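PDB 6CCA: DisA protein from Sorangium cellulosum, which probably transfers methyl groups from S-adenosylmethionine to carbon, making the gem-dimethyl group of disorazol on a polyketide synthase assembly line. Local coordinates for residues 253-259 with 278-284; 209-214 with 245-249; 320-324 with 409-414; 31-35 with 384-388; 326-332 with 405-409. All blocks are in the same frame, centred on the assembly; numbering follows the deposited sequence.

Contact 1 of 5, residues 253-259 with 278-284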
# COMPACT_ATOMS: atom_id res chain seq x y z
N LEU A 253 16.96 -10.13 19.28
CA LEU A 253 15.86 -9.98 18.36
C LEU A 253 15.38 -11.32 17.81
O LEU A 253 16.19 -12.21 17.48
CB LEU A 253 16.35 -9.02 17.26
CG LEU A 253 15.45 -8.80 16.07
CD1 LEU A 253 14.24 -8.03 16.53
CD2 LEU A 253 16.24 -8.03 15.04
N GLU A 254 14.06 -11.47 17.71
CA GLU A 254 13.46 -12.45 16.81
C GLU A 254 12.53 -11.72 15.81
O GLU A 254 11.66 -10.94 16.22
CB GLU A 254 12.62 -13.44 17.54
CG GLU A 254 13.20 -14.10 18.74
CD GLU A 254 12.10 -14.86 19.43
OE1 GLU A 254 11.38 -14.29 20.34
OE2 GLU A 254 11.86 -15.94 18.88
N TYR A 255 12.66 -12.02 14.52
CA TYR A 255 11.85 -11.41 13.51
C TYR A 255 11.06 -12.50 12.76
O TYR A 255 11.62 -13.49 12.29
CB TYR A 255 12.75 -10.64 12.59
CG TYR A 255 12.10 -9.76 11.56
CD1 TYR A 255 11.53 -10.27 10.39
CD2 TYR A 255 12.12 -8.37 11.73
CE1 TYR A 255 10.95 -9.42 9.43
CE2 TYR A 255 11.54 -7.51 10.81
CZ TYR A 255 10.97 -8.02 9.65
OH TYR A 255 10.40 -7.12 8.75
N PHE A 256 9.74 -12.36 12.73
CA PHE A 256 8.89 -13.27 12.01
C PHE A 256 8.53 -12.69 10.64
O PHE A 256 7.79 -11.69 10.50
CB PHE A 256 7.64 -13.57 12.82
CG PHE A 256 7.85 -14.59 13.90
CD1 PHE A 256 8.59 -14.28 15.04
CD2 PHE A 256 7.32 -15.87 13.77
CE1 PHE A 256 8.82 -15.23 16.04
CE2 PHE A 256 7.51 -16.83 14.79
CZ PHE A 256 8.30 -16.53 15.88
N TYR A 257 9.08 -13.34 9.61
CA TYR A 257 8.77 -13.09 8.21
C TYR A 257 7.54 -13.93 7.81
O TYR A 257 7.63 -15.17 7.79
CB TYR A 257 10.02 -13.45 7.38
CG TYR A 257 9.94 -13.22 5.88
CD1 TYR A 257 9.04 -13.85 5.08
CD2 TYR A 257 10.83 -12.37 5.27
CE1 TYR A 257 9.02 -13.64 3.69
CE2 TYR A 257 10.83 -12.21 3.90
CZ TYR A 257 9.92 -12.85 3.14
OH TYR A 257 9.95 -12.59 1.77
N THR A 258 6.40 -13.29 7.59
CA THR A 258 5.16 -14.00 7.37
C THR A 258 4.45 -13.45 6.19
O THR A 258 4.70 -12.30 5.77
CB THR A 258 4.18 -13.98 8.59
OG1 THR A 258 3.48 -12.76 8.63
CG2 THR A 258 4.88 -14.23 9.86
N ASP A 259 3.62 -14.33 5.55
CA ASP A 259 2.78 -13.96 4.43
C ASP A 259 1.66 -14.97 4.37
O ASP A 259 1.79 -16.08 4.88
CB ASP A 259 3.57 -14.04 3.11
CG ASP A 259 2.85 -13.34 1.98
OD1 ASP A 259 3.00 -12.10 1.90
OD2 ASP A 259 2.14 -14.02 1.19
N PHE A 278 18.34 -14.94 12.91
CA PHE A 278 17.30 -14.51 13.84
C PHE A 278 15.81 -14.50 13.27
O PHE A 278 14.86 -14.17 14.00
CB PHE A 278 17.67 -13.15 14.44
CG PHE A 278 17.78 -12.03 13.44
CD1 PHE A 278 18.98 -11.75 12.82
CD2 PHE A 278 16.70 -11.24 13.13
CE1 PHE A 278 19.12 -10.70 11.91
CE2 PHE A 278 16.82 -10.18 12.20
CZ PHE A 278 18.04 -9.90 11.60
N VAL A 279 15.65 -14.74 11.98
CA VAL A 279 14.33 -14.71 11.34
C VAL A 279 13.70 -16.07 11.33
O VAL A 279 14.41 -17.06 11.02
CB VAL A 279 14.45 -14.23 9.90
CG1 VAL A 279 13.08 -14.23 9.21
CG2 VAL A 279 15.19 -12.88 9.87
N THR A 280 12.41 -16.14 11.73
CA THR A 280 11.54 -17.29 11.60
C THR A 280 10.58 -17.02 10.44
O THR A 280 10.02 -15.94 10.34
CB THR A 280 10.81 -17.52 12.93
OG1 THR A 280 11.80 -17.82 13.88
CG2 THR A 280 9.79 -18.69 12.92
N PHE A 281 10.40 -17.98 9.57
CA PHE A 281 9.57 -17.82 8.40
C PHE A 281 8.37 -18.72 8.59
O PHE A 281 8.53 -19.95 8.83
CB PHE A 281 10.37 -18.26 7.16
CG PHE A 281 11.61 -17.49 6.93
CD1 PHE A 281 12.77 -17.74 7.60
CD2 PHE A 281 11.59 -16.43 6.02
CE1 PHE A 281 13.90 -16.97 7.37
CE2 PHE A 281 12.72 -15.69 5.81
CZ PHE A 281 13.88 -15.95 6.47
N GLN A 282 7.17 -18.14 8.52
CA GLN A 282 5.93 -18.86 8.88
C GLN A 282 4.75 -18.18 8.20
O GLN A 282 4.60 -16.95 8.29
CB GLN A 282 5.74 -18.75 10.41
CG GLN A 282 4.65 -19.61 11.04
CD GLN A 282 4.80 -19.77 12.59
OE1 GLN A 282 5.88 -19.60 13.15
NE2 GLN A 282 3.71 -20.11 13.25
N PRO A 283 3.87 -18.97 7.57
CA PRO A 283 2.70 -18.39 6.96
C PRO A 283 1.73 -17.77 8.01
O PRO A 283 1.65 -18.24 9.12
CB PRO A 283 2.03 -19.56 6.24
CG PRO A 283 2.99 -20.65 6.24
CD PRO A 283 4.06 -20.42 7.27
N LEU A 284 1.01 -16.77 7.61
CA LEU A 284 -0.01 -16.14 8.46
C LEU A 284 -1.03 -15.41 7.67
O LEU A 284 -0.72 -14.54 6.83
CB LEU A 284 0.60 -15.11 9.39
CG LEU A 284 -0.36 -14.36 10.33
CD1 LEU A 284 -1.21 -15.23 11.23
CD2 LEU A 284 0.55 -13.51 11.23
O HOH W 1 1.32 -12.31 6.95

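Contact 2 of 5, residues 209-214 with 245-249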
# COMPACT_ATOMS: atom_id res chain seq x y z
N LEU A 209 11.69 1.20 13.85
CA LEU A 209 12.07 -0.02 14.50
C LEU A 209 13.32 0.16 15.35
O LEU A 209 13.43 -0.39 16.46
CB LEU A 209 12.25 -1.17 13.46
CG LEU A 209 11.01 -1.50 12.62
CD1 LEU A 209 11.43 -2.57 11.59
CD2 LEU A 209 9.79 -1.97 13.39
N LEU A 210 14.29 0.89 14.82
CA LEU A 210 15.52 1.10 15.52
C LEU A 210 15.31 1.97 16.75
O LEU A 210 15.94 1.74 17.80
CB LEU A 210 16.53 1.71 14.58
CG LEU A 210 17.07 0.73 13.53
CD1 LEU A 210 18.08 1.40 12.65
CD2 LEU A 210 17.71 -0.52 14.11
N VAL A 211 14.39 2.94 16.66
CA VAL A 211 14.07 3.75 17.85
C VAL A 211 13.42 2.89 18.92
O VAL A 211 13.72 2.96 20.14
CB VAL A 211 13.22 4.96 17.43
CG1 VAL A 211 12.43 5.56 18.60
CG2 VAL A 211 14.15 5.93 16.73
N PHE A 212 12.59 1.98 18.48
CA PHE A 212 11.97 1.05 19.42
C PHE A 212 13.03 0.21 20.11
O PHE A 212 13.03 0.07 21.37
CB PHE A 212 10.96 0.15 18.71
CG PHE A 212 10.22 -0.74 19.64
CD1 PHE A 212 10.74 -1.92 20.06
CD2 PHE A 212 9.02 -0.29 20.20
CE1 PHE A 212 9.99 -2.71 20.94
CE2 PHE A 212 8.28 -1.06 21.06
CZ PHE A 212 8.79 -2.28 21.44
N LEU A 213 13.91 -0.37 19.34
CA LEU A 213 14.94 -1.23 19.88
C LEU A 213 15.85 -0.46 20.83
O LEU A 213 16.20 -0.95 21.86
CB LEU A 213 15.74 -1.93 18.79
CG LEU A 213 14.94 -3.03 18.10
CD1 LEU A 213 15.48 -3.41 16.75
CD2 LEU A 213 14.88 -4.25 18.96
N ASP A 214 16.19 0.75 20.46
CA ASP A 214 17.06 1.55 21.30
C ASP A 214 16.43 1.83 22.64
O ASP A 214 17.10 1.87 23.61
CB ASP A 214 17.38 2.87 20.66
CG ASP A 214 18.42 2.77 19.61
OD1 ASP A 214 19.15 1.77 19.53
OD2 ASP A 214 18.47 3.72 18.85
N ALA A 245 19.36 -3.58 8.41
CA ALA A 245 19.44 -2.51 9.46
C ALA A 245 19.32 -3.09 10.84
O ALA A 245 19.89 -2.59 11.83
CB ALA A 245 18.36 -1.45 9.25
N LEU A 246 18.56 -4.16 10.98
CA LEU A 246 18.33 -4.72 12.30
C LEU A 246 19.42 -5.69 12.75
O LEU A 246 19.40 -6.10 13.90
CB LEU A 246 16.98 -5.39 12.36
CG LEU A 246 15.79 -4.53 12.81
CD1 LEU A 246 15.72 -3.18 12.14
CD2 LEU A 246 14.51 -5.31 12.53
N SER A 247 20.29 -6.10 11.84
CA SER A 247 21.06 -7.34 12.05
C SER A 247 22.06 -7.17 13.20
O SER A 247 22.39 -8.14 13.83
CB SER A 247 21.78 -7.81 10.78
OG SER A 247 22.62 -6.79 10.32
N SER A 248 22.49 -5.94 13.47
CA SER A 248 23.34 -5.65 14.64
C SER A 248 22.65 -5.88 15.97
O SER A 248 23.37 -5.96 16.98
CB SER A 248 23.86 -4.21 14.62
OG SER A 248 22.81 -3.29 14.92
N HIS A 249 21.31 -5.97 16.02
CA HIS A 249 20.60 -6.35 17.23
C HIS A 249 20.29 -7.80 17.32
O HIS A 249 19.49 -8.21 18.16
CB HIS A 249 19.24 -5.64 17.34
CG HIS A 249 19.35 -4.20 17.67
ND1 HIS A 249 19.61 -3.25 16.70
CD2 HIS A 249 19.32 -3.55 18.85
CE1 HIS A 249 19.69 -2.06 17.28
NE2 HIS A 249 19.50 -2.22 18.57

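Contact 3 of 5, residues 320-324 with 409-414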
# COMPACT_ATOMS: atom_id res chain seq x y z
N GLN A 320 -8.09 -6.03 15.41
CA GLN A 320 -8.27 -6.70 16.69
C GLN A 320 -7.41 -7.93 16.73
O GLN A 320 -6.88 -8.24 17.78
CB GLN A 320 -9.77 -7.01 16.96
CG GLN A 320 -10.57 -5.75 17.29
CD GLN A 320 -10.08 -5.06 18.56
OE1 GLN A 320 -9.72 -5.72 19.57
NE2 GLN A 320 -10.06 -3.76 18.54
N SER A 321 -7.19 -8.60 15.59
CA SER A 321 -6.30 -9.77 15.65
C SER A 321 -4.87 -9.33 15.88
O SER A 321 -4.12 -9.99 16.56
CB SER A 321 -6.29 -10.62 14.38
OG SER A 321 -7.54 -11.16 14.18
N ILE A 322 -4.51 -8.20 15.26
CA ILE A 322 -3.17 -7.58 15.53
C ILE A 322 -2.99 -7.27 17.04
O ILE A 322 -1.94 -7.57 17.62
CB ILE A 322 -2.98 -6.35 14.66
CG1 ILE A 322 -2.78 -6.85 13.23
CG2 ILE A 322 -1.78 -5.52 15.07
CD1 ILE A 322 -2.75 -5.72 12.18
N LYS A 323 -4.03 -6.70 17.65
CA LYS A 323 -4.04 -6.43 19.09
C LYS A 323 -3.91 -7.69 19.95
O LYS A 323 -3.26 -7.64 20.97
CB LYS A 323 -5.29 -5.63 19.50
CG LYS A 323 -5.22 -4.23 19.01
CD LYS A 323 -6.31 -3.37 19.58
CE LYS A 323 -5.94 -2.77 20.93
NZ LYS A 323 -7.19 -2.28 21.58
N ARG A 324 -4.43 -8.80 19.48
CA ARG A 324 -4.29 -10.09 20.18
C ARG A 324 -2.84 -10.52 20.16
O ARG A 324 -2.34 -10.96 21.17
CB ARG A 324 -5.18 -11.16 19.52
CG ARG A 324 -5.08 -12.56 20.13
CD ARG A 324 -6.30 -13.41 19.78
NE ARG A 324 -7.53 -12.72 20.22
CZ ARG A 324 -7.90 -12.57 21.51
NH1 ARG A 324 -7.15 -13.07 22.50
NH2 ARG A 324 -9.01 -11.91 21.81
N SER A 409 -0.66 -0.13 21.21
CA SER A 409 -1.79 -0.94 21.60
C SER A 409 -2.05 -0.77 23.09
O SER A 409 -1.12 -0.77 23.87
CB SER A 409 -1.51 -2.42 21.38
OG SER A 409 -2.64 -3.14 21.77
N ASP A 410 -3.32 -0.69 23.46
CA ASP A 410 -3.70 -0.62 24.86
C ASP A 410 -3.75 -2.00 25.50
O ASP A 410 -4.04 -2.14 26.69
CB ASP A 410 -5.06 0.08 25.01
CG ASP A 410 -6.21 -0.78 24.52
OD1 ASP A 410 -5.94 -1.82 23.88
OD2 ASP A 410 -7.38 -0.41 24.77
N GLY A 411 -3.47 -3.04 24.71
CA GLY A 411 -3.50 -4.40 25.25
C GLY A 411 -4.88 -5.05 25.39
O GLY A 411 -4.97 -6.17 25.95
N VAL A 412 -5.92 -4.41 24.86
CA VAL A 412 -7.29 -5.01 24.80
C VAL A 412 -7.71 -5.52 23.41
O VAL A 412 -7.55 -4.83 22.43
CB VAL A 412 -8.35 -4.03 25.25
CG1 VAL A 412 -9.69 -4.77 25.36
CG2 VAL A 412 -7.96 -3.37 26.56
N SER A 413 -8.19 -6.76 23.33
CA SER A 413 -8.45 -7.41 22.04
C SER A 413 -9.80 -8.12 22.17
O SER A 413 -9.97 -8.87 23.16
CB SER A 413 -7.38 -8.49 21.74
OG SER A 413 -7.55 -8.94 20.40
N ARG A 414 -10.70 -7.91 21.21
CA ARG A 414 -11.97 -8.71 21.08
C ARG A 414 -11.78 -10.00 20.32
O ARG A 414 -11.77 -9.95 19.10
CB ARG A 414 -13.07 -7.88 20.36
CG ARG A 414 -13.55 -6.68 21.17
CD ARG A 414 -13.37 -6.97 22.65
NE ARG A 414 -13.77 -5.90 23.54
CZ ARG A 414 -15.03 -5.63 23.86
NH1 ARG A 414 -16.04 -6.32 23.34
NH2 ARG A 414 -15.27 -4.64 24.70
O HOH W 2 -2.14 -5.67 22.39
O HOH W 3 -8.89 -11.21 17.85

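Contact 4 of 5, residues 31-35 with 384-388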
# COMPACT_ATOMS: atom_id res chain seq x y z
N GLU A 31 6.60 -0.16 30.07
CA GLU A 31 5.94 1.14 29.99
C GLU A 31 5.68 1.65 28.56
O GLU A 31 6.40 1.29 27.65
CB GLU A 31 6.82 2.16 30.72
CG GLU A 31 6.80 1.88 32.24
CD GLU A 31 5.43 2.17 32.86
OE1 GLU A 31 5.19 3.35 33.19
OE2 GLU A 31 4.58 1.24 33.00
N PRO A 32 4.64 2.45 28.38
CA PRO A 32 4.36 3.04 27.08
C PRO A 32 5.57 3.81 26.62
O PRO A 32 6.18 4.57 27.39
CB PRO A 32 3.15 3.93 27.32
CG PRO A 32 2.49 3.36 28.54
CD PRO A 32 3.59 2.78 29.37
N LEU A 33 5.99 3.58 25.39
CA LEU A 33 7.15 4.31 24.86
C LEU A 33 6.94 5.10 23.56
O LEU A 33 7.87 5.74 23.07
CB LEU A 33 8.38 3.45 24.82
CG LEU A 33 8.36 2.26 23.87
CD1 LEU A 33 9.66 2.16 23.10
CD2 LEU A 33 8.10 1.01 24.71
N LEU A 34 5.77 5.02 22.99
CA LEU A 34 5.56 5.67 21.72
C LEU A 34 5.59 7.19 21.81
O LEU A 34 6.19 7.84 20.97
CB LEU A 34 4.26 5.21 21.09
CG LEU A 34 3.98 5.71 19.66
CD1 LEU A 34 5.14 5.45 18.75
CD2 LEU A 34 2.70 5.13 19.09
N GLU A 35 5.00 7.74 22.83
CA GLU A 35 4.90 9.23 22.93
C GLU A 35 6.29 9.85 22.85
O GLU A 35 6.51 10.79 22.07
CB GLU A 35 4.19 9.60 24.26
CG GLU A 35 4.09 11.09 24.56
CD GLU A 35 3.27 11.39 25.83
OE1 GLU A 35 2.68 10.49 26.49
OE2 GLU A 35 3.22 12.59 26.17
N PHE A 384 -6.11 1.77 20.00
CA PHE A 384 -4.76 2.16 20.04
C PHE A 384 -4.70 3.58 20.58
O PHE A 384 -5.68 4.31 20.40
CB PHE A 384 -4.14 2.12 18.60
CG PHE A 384 -4.00 0.73 18.05
CD1 PHE A 384 -5.06 0.11 17.40
CD2 PHE A 384 -2.78 0.03 18.11
CE1 PHE A 384 -4.95 -1.19 16.86
CE2 PHE A 384 -2.66 -1.26 17.57
CZ PHE A 384 -3.75 -1.87 16.94
N ARG A 385 -3.55 3.97 21.13
CA ARG A 385 -3.26 5.32 21.62
C ARG A 385 -2.01 5.92 21.00
O ARG A 385 -1.27 5.24 20.37
CB ARG A 385 -3.03 5.30 23.13
CG ARG A 385 -3.76 4.23 23.84
CD ARG A 385 -3.56 4.23 25.31
NE ARG A 385 -2.31 3.57 25.61
CZ ARG A 385 -2.14 2.71 26.58
NH1 ARG A 385 -3.15 2.35 27.32
NH2 ARG A 385 -0.94 2.23 26.79
N ARG A 386 -1.78 7.20 21.23
CA ARG A 386 -0.63 7.89 20.72
C ARG A 386 -0.54 7.74 19.21
O ARG A 386 0.50 7.82 18.67
CB ARG A 386 0.64 7.34 21.35
CG ARG A 386 1.24 8.13 22.47
CD ARG A 386 1.12 7.25 23.71
NE ARG A 386 0.22 7.84 24.59
CZ ARG A 386 -0.24 7.35 25.72
NH1 ARG A 386 0.06 6.16 26.19
NH2 ARG A 386 -1.04 8.11 26.37
N VAL A 387 -1.67 7.52 18.59
CA VAL A 387 -1.68 7.27 17.17
C VAL A 387 -1.04 8.43 16.42
O VAL A 387 -1.42 9.54 16.60
CB VAL A 387 -3.05 6.93 16.63
CG1 VAL A 387 -2.94 6.59 15.17
CG2 VAL A 387 -3.65 5.76 17.37
N ALA A 388 -0.02 8.12 15.65
CA ALA A 388 0.81 9.11 14.99
C ALA A 388 1.06 8.86 13.52
O ALA A 388 2.05 8.20 13.14
CB ALA A 388 2.11 9.30 15.74

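Contact 5 of 5, residues 326-332 with 405-409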
# COMPACT_ATOMS: atom_id res chain seq x y z
N LEU A 326 -0.14 -8.55 19.57
CA LEU A 326 0.77 -7.58 20.21
C LEU A 326 0.70 -7.64 21.74
O LEU A 326 -0.38 -7.81 22.33
CB LEU A 326 0.33 -6.16 19.83
CG LEU A 326 0.81 -5.61 18.49
CD1 LEU A 326 0.16 -4.26 18.24
CD2 LEU A 326 2.33 -5.49 18.43
N LYS A 327 1.84 -7.44 22.35
CA LYS A 327 1.88 -7.11 23.78
C LYS A 327 1.17 -5.80 24.03
O LYS A 327 1.09 -4.93 23.17
CB LYS A 327 3.33 -6.96 24.20
CG LYS A 327 4.07 -8.29 24.19
CD LYS A 327 5.52 -8.16 24.53
CE LYS A 327 6.20 -9.53 24.33
NZ LYS A 327 7.65 -9.25 24.42
N ALA A 328 0.65 -5.66 25.24
CA ALA A 328 0.25 -4.36 25.70
C ALA A 328 1.37 -3.38 25.49
O ALA A 328 2.54 -3.66 25.78
CB ALA A 328 -0.16 -4.46 27.20
N ASN A 329 1.02 -2.15 25.05
CA ASN A 329 2.00 -1.12 24.68
C ASN A 329 3.03 -1.57 23.59
O ASN A 329 4.12 -0.96 23.46
CB ASN A 329 2.83 -0.72 25.89
CG ASN A 329 1.95 -0.17 27.00
OD1 ASN A 329 0.95 0.45 26.70
ND2 ASN A 329 2.31 -0.40 28.28
N GLY A 330 2.63 -2.58 22.77
CA GLY A 330 3.37 -2.93 21.57
C GLY A 330 2.91 -1.97 20.44
O GLY A 330 1.80 -1.37 20.49
N TRP A 331 3.76 -1.83 19.45
CA TRP A 331 3.44 -0.91 18.32
C TRP A 331 2.98 -1.62 17.06
O TRP A 331 3.49 -2.70 16.71
CB TRP A 331 4.69 -0.12 17.95
CG TRP A 331 5.28 0.81 18.97
CD1 TRP A 331 4.93 0.95 20.27
CD2 TRP A 331 6.42 1.62 18.76
NE1 TRP A 331 5.76 1.89 20.86
CE2 TRP A 331 6.71 2.28 19.96
CE3 TRP A 331 7.24 1.84 17.64
CZ2 TRP A 331 7.76 3.19 20.08
CZ3 TRP A 331 8.32 2.73 17.75
CH2 TRP A 331 8.55 3.43 18.99
N LEU A 332 2.00 -1.01 16.39
CA LEU A 332 1.72 -1.28 15.00
C LEU A 332 2.37 -0.20 14.15
O LEU A 332 2.24 1.00 14.47
CB LEU A 332 0.23 -1.28 14.80
CG LEU A 332 -0.25 -1.39 13.36
CD1 LEU A 332 0.20 -2.73 12.75
CD2 LEU A 332 -1.77 -1.29 13.28
N ILE A 405 2.44 5.40 9.71
CA ILE A 405 1.51 5.59 10.84
C ILE A 405 1.91 4.66 11.96
O ILE A 405 2.08 3.48 11.74
CB ILE A 405 0.04 5.38 10.46
CG1 ILE A 405 -0.33 6.26 9.23
CG2 ILE A 405 -0.87 5.70 11.65
CD1 ILE A 405 -0.77 5.47 8.07
N LEU A 406 2.15 5.22 13.14
CA LEU A 406 2.54 4.48 14.35
C LEU A 406 1.38 4.49 15.35
O LEU A 406 0.67 5.49 15.46
CB LEU A 406 3.77 5.09 15.02
CG LEU A 406 4.95 5.41 14.07
CD1 LEU A 406 6.04 6.16 14.79
CD2 LEU A 406 5.51 4.18 13.49
N ALA A 407 1.16 3.38 16.02
CA ALA A 407 0.07 3.30 16.98
C ALA A 407 0.46 2.33 18.12
O ALA A 407 1.15 1.33 17.87
CB ALA A 407 -1.13 2.77 16.29
N GLU A 408 0.05 2.67 19.34
CA GLU A 408 0.40 1.90 20.56
C GLU A 408 -0.82 1.16 21.03
O GLU A 408 -1.94 1.71 21.22
CB GLU A 408 0.90 2.89 21.62
CG GLU A 408 1.20 2.31 22.99
CD GLU A 408 1.69 3.42 23.91
OE1 GLU A 408 0.82 3.92 24.61
OE2 GLU A 408 2.92 3.75 23.92
N SER A 409 -0.66 -0.13 21.21
CA SER A 409 -1.79 -0.94 21.60
C SER A 409 -2.05 -0.77 23.09
O SER A 409 -1.12 -0.77 23.87
CB SER A 409 -1.51 -2.42 21.38
OG SER A 409 -2.64 -3.14 21.77
O HOH W 2 -2.14 -5.67 22.39
O HOH W 4 4.73 1.88 23.56

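Contact 1 of 5, residues 253-259 with 278-284
The Phe256 ring carries Thr280 CB over one face, 3.8 Å above the ring plane and offset toward the rim, and Gln282 OE1 at its edge, in plane, 3.6 Å from Phe256 CE2. The contact pairs two parallel strands of a beta-alpha-beta unit, 253-257 and 279-281, joined through helix 262-272 in the Rossmann-like sheet of a class I methyltransferase. With CG anti to the backbone nitrogen (chi1 -178°), the Tyr257 ring is set beside Phe281 and has Phe281 CE2 over a face; those two rings are oblique, with planes 43° apart. Val279 CG1 lies over a face of the Phe281 ring and 3.6 Å from Tyr257 CB. Leu253 CD2 comes to 3.6 Å from Phe278 CE2, and Tyr255 CB lies at the edge of that same phenyl ring. Evidence for the parallel register is the bonding: Tyr255 N to Phe278 O, Thr280 N to Tyr255 O at 2.8 Å, Tyr257 N to Thr280 O, and Gln282 N to Tyr257 O. The Tyr257 hydroxyl goes on to Gly234 O. Further along, Leu284 N donates to Asp259 O at 2.9 Å from 55° out of the carbonyl plane, and one water donates to Leu284 O and to Thr258 OG1 (2.8 Å), which also hydrogen-bonds Glu230 O.

Contact 2 of 5, residues 209-214 with 245-249
Asp214 N donates to Leu210 O at 2.8 Å, a bond inside the helix that sets two residues meeting the other segment one turn apart. That helix, 196-216, and the end of helix 239-246 pack against each other on the central sheet of a class I methyltransferase fold, and across the contact they meet without any hydrogen bond. The evidence for how they fit is apolar. Leu210 CD2 comes to 3.8 Å from Ala245 O and to 3.9 Å from Leu246 CD1, the two leucines meeting at a slant. Leu213 crosses Leu246 at about a right angle; with its CG anti to the carbonyl carbon (chi1 -73°), Leu213 CD1 reaches both Leu246 CG, 4.1 Å away, and His249 CG. Leu213 CB lies over one face of the His249 imidazole, 4.0 Å from the ring centroid and 23° off the normal, a CH-pi contact; the two side chains run past each other in opposite directions.

Beneath the pair, Leu213 touches Ile226 and Leu246 touches Ile228, both on strand 226-231, while Leu209 reaches Val302 of strand 300-306, the neighbour of 226-231 in the sheet. The leucines thus join two helices to the sheet as well as to each other.

The His249 end is more polar. His249 ND1 is buried here and finds no partner in the model. At the other ring nitrogen, the carboxylate of Asp214 might slightly favour a proton on the imidazole, although the gap is wide: Asp214 OD1 lies near the ring plane at the edge, 4.1 Å from His249 NE2.

Contact 3 of 5, residues 320-324 with 409-414
Lys323 and Asp410 form the charged part of this contact: Lys323 NZ meets Asp410 OD1 at 2.7 Å in a salt bridge, coming from above the carboxylate plane. A bend at chi3 (86°) in the otherwise extended lysine chain turns the ammonium toward this oxygen. The same nitrogen donates to Val412 O at 2.7 Å, in the carbonyl plane and on a lone pair, and to Glu382 O outside the two segments, so three oxygens hold it, with a weak fourth bond to Gly383 O.

Among uncharged hydrogen bonds, Ser413 OG donates to Gln320 O at 2.8 Å. That carbonyl also accepts the helical N-H of Arg324, and the two donors reach it from opposite faces of its plane. The Gln320 side chain, bent at chi2, brings OE1 to Arg414 N at 2.9 Å along a fairly straight N-H (163°), while its NE2 is taken by Glu382 OE1. Packing is lighter: Ser413 CB lies over one face of the Arg324 guanidinium, which binds Thr24 through NH1.

Two waters add bridges. One links Lys323 O and Ser409 OG; another accepts from Arg324 NE at 3.1 Å and donates weakly to Arg414 O.

Within 409-414 the turn is braced by its own side chains. Ser409 OG accepts from Gly411 N at 3.1 Å, and Asp410 OD1 from Val412 N at 2.8 Å, on the carboxylate face opposite the lysine. These are an ST turn and an Asx turn overlapping, one residue apart, leading from strand 402-409 into the short strand 412-413 that pairs with strand 24-25 and packs against helix 315-325.

Contact 4 of 5, residues 31-35 with 384-388
Arg386 can be followed outward along 31-35. Its CB lies 3.8 Å from Leu34 CD2, the leucine and arginine side chains running in opposite directions. CG comes next, 3.8 Å from Glu35 CB, and CD is nearly as close to that same carbon. Bends at chi2 (114°) and chi3 (-112°) then bring the guanidinium round. Its NE is 4.1 Å from Glu35 OE1, but the oxygen is over a face of the guanidinium, well out of its plane, so only the charges attract and no N-H points at it. Arg385 CB is centred over a face as well, 4.2 Å above the plane. At the tip, NH1 is 4.0 Å from Pro32 CB and makes a salt bridge to Glu408 OE1, which fixes the end of the chain. The backbone helps too: Leu34 CD2 touches Arg386 O at 3.5 Å, at a residue with positive phi where the chain turns a corner. Pro32 CG also approaches Arg385 NH2, obliquely.

The contact lies at the surface between the start of helix 34-41 and the corner joining strands 384-385 and 387-389, both of which pair with strand 402-409; Leu33, beside it, packs on helix 196-216.

Contact 5 of 5, residues 326-332 with 405-409
Strands 330-337 and 402-409 run antiparallel at the end of the central sheet where class I methyltransferases insert their one reversed strand between two others. Leu332 and Ala407 form a hydrogen-bonded pair, Leu332 N to Ala407 O at 2.9 Å and Ala407 N to Leu332 O at 3.0 Å; Trp331 and Glu408 are the adjacent non-hydrogen-bonded pair. Toward the strand end, Ser409 N donates to Gly330 O at 2.8 Å with an N-H...O angle of 168°. A type II turn from Lys327 to Gly330, closed by Gly330 N to Lys327 O, presents Asn329 N to Ser409 O. Leu326 CD1, just after helix 315-325, rests 4.0 Å from Ser409 CB.

On the side of Trp331, Asn329 and Glu408 lie alongside each other, pointing the same way, with Glu408 CG 3.9 Å from Asn329 CA. With Glu408 CG anti to its nitrogen (chi1 175°) and the chain extended beyond it, the carboxylate reaches one water. This water sits at the indole edge, in plane, accepts from Trp331 NE1 at 2.9 Å and donates to Glu408 OE2 at 2.6 Å and to Asn329 O. Glu408 OE2 also accepts from Leu34 N, and OE1 is salt-bridged to Arg385 NH2 as well as to Arg386. So many donors around one buried carboxylate imply that its negative charge is probably retained.

In the fold
From the N terminus, residues 31-35 open the long loop that contact 4 closes at 384-388, and contacts 2 and 1 both nest inside it. Contact 2 closes first, joining helix 196-216 to helix 239-246; contact 1 follows in series with the next beta-alpha-beta unit, and the two touch through Leu246 and Leu253. Residues 320-324 open contact 3, within which contact 5 nests; they share Ser409 and a water. Both cross contact 4, whose second segment falls between theirs. Contacts 2 and 5 also meet, Phe212 packing on Trp331. Together they bind the N-terminal segment, the flanking helices and the C-terminal strands to one central sheet.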